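Local atomic coordinates of listeriolysin O (PDB entry 4CDB), a protein that binds cholesterol-containing host membranes and, after a major conformational change, inserts into them as an oligomeric pore that lyses the cell. Residues P121-Q126 with E149-K154. Numbering follows the deposited sequence.
Sequences PGMTNQ and ERWNEK
Trp151 and Pro121 are joined by a single hydrogen bond, from the indole NE1 of Trp151 to the backbone O of Pro121 at 2.7 Å. The acceptor lies almost exactly in the indole plane, and the donor meets a carbonyl lone pair in the plane of that group; the N-H...O angle is 154°. Trp151 reaches from the helix to the loop because its first torsion (chi1 -178°) turns CG away from the backbone N, presenting the pyrrole edge. Apolar contacts lie on both sides of this bond along the indole. The pyrrolidine ring of Pro121 packs obliquely near the NE1 and CZ2 end, Pro121 CG lying 3.9 Å from Trp151 CZ2, and also touches Val162. The contact joins the loop between antiparallel strands 114-118 and 129-132 to the C-terminal end of helix 137-152, at the surface of this cholesterol-dependent cytolysin. Met123 crosses the indole at about a right angle: its CG sits in the ring plane, 3.5 Å from Trp151 CD1. Its SD makes an edge-on Met-aromatic contact, 4.8 Å from the centroid of the five-membered ring, and lies 4.0 Å from Trp151 CB. Between Pro121 and Met123, Gly122 takes a positive phi of 97°, backbone angles that by themselves favour glycine. Among the polar groups, Arg150 NH2 approaches Gln126 O at 4.1 Å but hydrogen-bonds the backbone O atoms of Asp127 and Lys129, tying the helix to the same hairpin.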
loop_
_atom_site.group_PDB
_atom_site.type_symbol
_atom_site.label_atom_id
_atom_site.label_comp_id
_atom_site.label_asym_id
_atom_site.label_seq_id
_atom_site.Cartn_x
_atom_site.Cartn_y
_atom_site.Cartn_z
ATOM N N PRO A 121 -23.048 -13.597 -14.765
ATOM C CA PRO A 121 -23.568 -14.913 -14.371
ATOM C C PRO A 121 -24.879 -15.302 -15.053
ATOM O O PRO A 121 -25.742 -14.453 -15.281
ATOM C CB PRO A 121 -23.790 -14.757 -12.864
ATOM C CG PRO A 121 -24.025 -13.299 -12.670
ATOM C CD PRO A 121 -23.118 -12.625 -13.658
ATOM N N GLY A 122 -25.012 -16.585 -15.377
ATOM C CA GLY A 122 -26.270 -17.129 -15.858
ATOM C C GLY A 122 -26.421 -17.241 -17.365
ATOM O O GLY A 122 -27.251 -18.014 -17.848
ATOM N N MET A 123 -25.624 -16.478 -18.109
ATOM C CA MET A 123 -25.762 -16.416 -19.563
ATOM C C MET A 123 -25.308 -17.706 -20.249
ATOM O O MET A 123 -24.400 -18.388 -19.775
ATOM C CB MET A 123 -24.995 -15.215 -20.125
ATOM C CG MET A 123 -25.276 -13.915 -19.388
ATOM S SD MET A 123 -24.519 -12.466 -20.154
ATOM C CE MET A 123 -25.544 -12.311 -21.618
ATOM N N THR A 124 -25.952 -18.038 -21.363
ATOM C CA THR A 124 -25.592 -19.225 -22.128
ATOM C C THR A 124 -24.353 -18.941 -22.968
ATOM O O THR A 124 -23.962 -17.786 -23.140
ATOM C CB THR A 124 -26.731 -19.677 -23.063
ATOM O OG1 THR A 124 -26.910 -18.711 -24.106
ATOM C CG2 THR A 124 -28.036 -19.844 -22.291
ATOM N N ASN A 125 -23.745 -19.995 -23.505
ATOM C CA ASN A 125 -22.564 -19.845 -24.350
ATOM C C ASN A 125 -22.878 -19.213 -25.706
ATOM O O ASN A 125 -21.988 -19.011 -26.531
ATOM C CB ASN A 125 -21.836 -21.183 -24.514
ATOM C CG ASN A 125 -20.897 -21.479 -23.355
ATOM O OD1 ASN A 125 -20.065 -20.648 -22.991
ATOM N ND2 ASN A 125 -21.034 -22.662 -22.764
ATOM N N GLN A 126 -24.149 -18.894 -25.923
ATOM C CA GLN A 126 -24.568 -18.175 -27.116
ATOM C C GLN A 126 -24.969 -16.743 -26.766
ATOM O O GLN A 126 -24.838 -15.837 -27.589
ATOM C CB GLN A 126 -25.731 -18.897 -27.802
ATOM C CG GLN A 126 -25.396 -20.291 -28.324
ATOM C CD GLN A 126 -25.355 -21.347 -27.231
ATOM O OE1 GLN A 126 -26.090 -21.270 -26.245
ATOM N NE2 GLN A 126 -24.492 -22.342 -27.405
ATOM N N GLU A 149 -26.816 -4.873 -21.383
ATOM C CA GLU A 149 -28.268 -4.744 -21.443
ATOM C C GLU A 149 -28.948 -6.094 -21.618
ATOM O O GLU A 149 -30.025 -6.330 -21.071
ATOM C CB GLU A 149 -28.689 -3.796 -22.568
ATOM C CG GLU A 149 -28.582 -2.331 -22.204
ATOM C CD GLU A 149 -29.399 -1.977 -20.972
ATOM O OE1 GLU A 149 -30.556 -2.438 -20.865
ATOM O OE2 GLU A 149 -28.885 -1.229 -20.114
ATOM N N ARG A 150 -28.315 -6.976 -22.387
ATOM C CA ARG A 150 -28.845 -8.317 -22.609
ATOM C C ARG A 150 -28.912 -9.115 -21.308
ATOM O O ARG A 150 -29.849 -9.884 -21.089
ATOM C CB ARG A 150 -28.020 -9.058 -23.668
ATOM C CG ARG A 150 -28.766 -9.278 -24.976
ATOM C CD ARG A 150 -27.826 -9.332 -26.177
ATOM N NE ARG A 150 -26.889 -10.452 -26.123
ATOM C CZ ARG A 150 -26.065 -10.784 -27.112
ATOM N NH1 ARG A 150 -26.063 -10.085 -28.239
ATOM N NH2 ARG A 150 -25.244 -11.817 -26.980
ATOM N N TRP A 151 -27.924 -8.915 -20.441
ATOM C CA TRP A 151 -27.906 -9.579 -19.144
ATOM C C TRP A 151 -28.962 -8.993 -18.211
ATOM O O TRP A 151 -29.625 -9.722 -17.474
ATOM C CB TRP A 151 -26.521 -9.478 -18.499
ATOM C CG TRP A 151 -26.431 -10.187 -17.173
ATOM C CD1 TRP A 151 -26.194 -11.516 -16.968
ATOM C CD2 TRP A 151 -26.579 -9.602 -15.871
ATOM N NE1 TRP A 151 -26.184 -11.794 -15.620
ATOM C CE2 TRP A 151 -26.418 -10.636 -14.926
ATOM C CE3 TRP A 151 -26.829 -8.305 -15.414
ATOM C CZ2 TRP A 151 -26.502 -10.412 -13.551
ATOM C CZ3 TRP A 151 -26.913 -8.084 -14.050
ATOM C CH2 TRP A 151 -26.750 -9.132 -13.134
ATOM N N ASN A 152 -29.111 -7.672 -18.250
ATOM C CA ASN A 152 -30.087 -6.982 -17.414
ATOM C C ASN A 152 -31.530 -7.340 -17.764
ATOM O O ASN A 152 -32.436 -7.155 -16.953
ATOM C CB ASN A 152 -29.895 -5.463 -17.498
ATOM C CG ASN A 152 -28.638 -4.990 -16.791
ATOM O OD1 ASN A 152 -28.254 -5.526 -15.752
ATOM N ND2 ASN A 152 -27.993 -3.972 -17.352
ATOM N N GLU A 153 -31.737 -7.855 -18.972
ATOM C CA GLU A 153 -33.085 -8.113 -19.471
ATOM C C GLU A 153 -33.445 -9.598 -19.550
ATOM O O GLU A 153 -34.528 -9.951 -20.014
ATOM C CB GLU A 153 -33.277 -7.460 -20.845
ATOM C CG GLU A 153 -33.187 -5.941 -20.835
ATOM C CD GLU A 153 -33.303 -5.335 -22.224
ATOM O OE1 GLU A 153 -33.472 -6.096 -23.201
ATOM O OE2 GLU A 153 -33.224 -4.094 -22.338
ATOM N N LYS A 154 -32.541 -10.464 -19.102
ATOM C CA LYS A 154 -32.794 -11.903 -19.135
ATOM C C LYS A 154 -32.399 -12.606 -17.841
ATOM O O LYS A 154 -33.075 -13.536 -17.403
ATOM C CB LYS A 154 -32.055 -12.565 -20.302
ATOM C CG LYS A 154 -32.713 -12.407 -21.659
ATOM C CD LYS A 154 -32.180 -13.451 -22.632
ATOM C CE LYS A 154 -32.512 -13.102 -24.072
ATOM N NZ LYS A 154 -31.893 -14.069 -25.023
#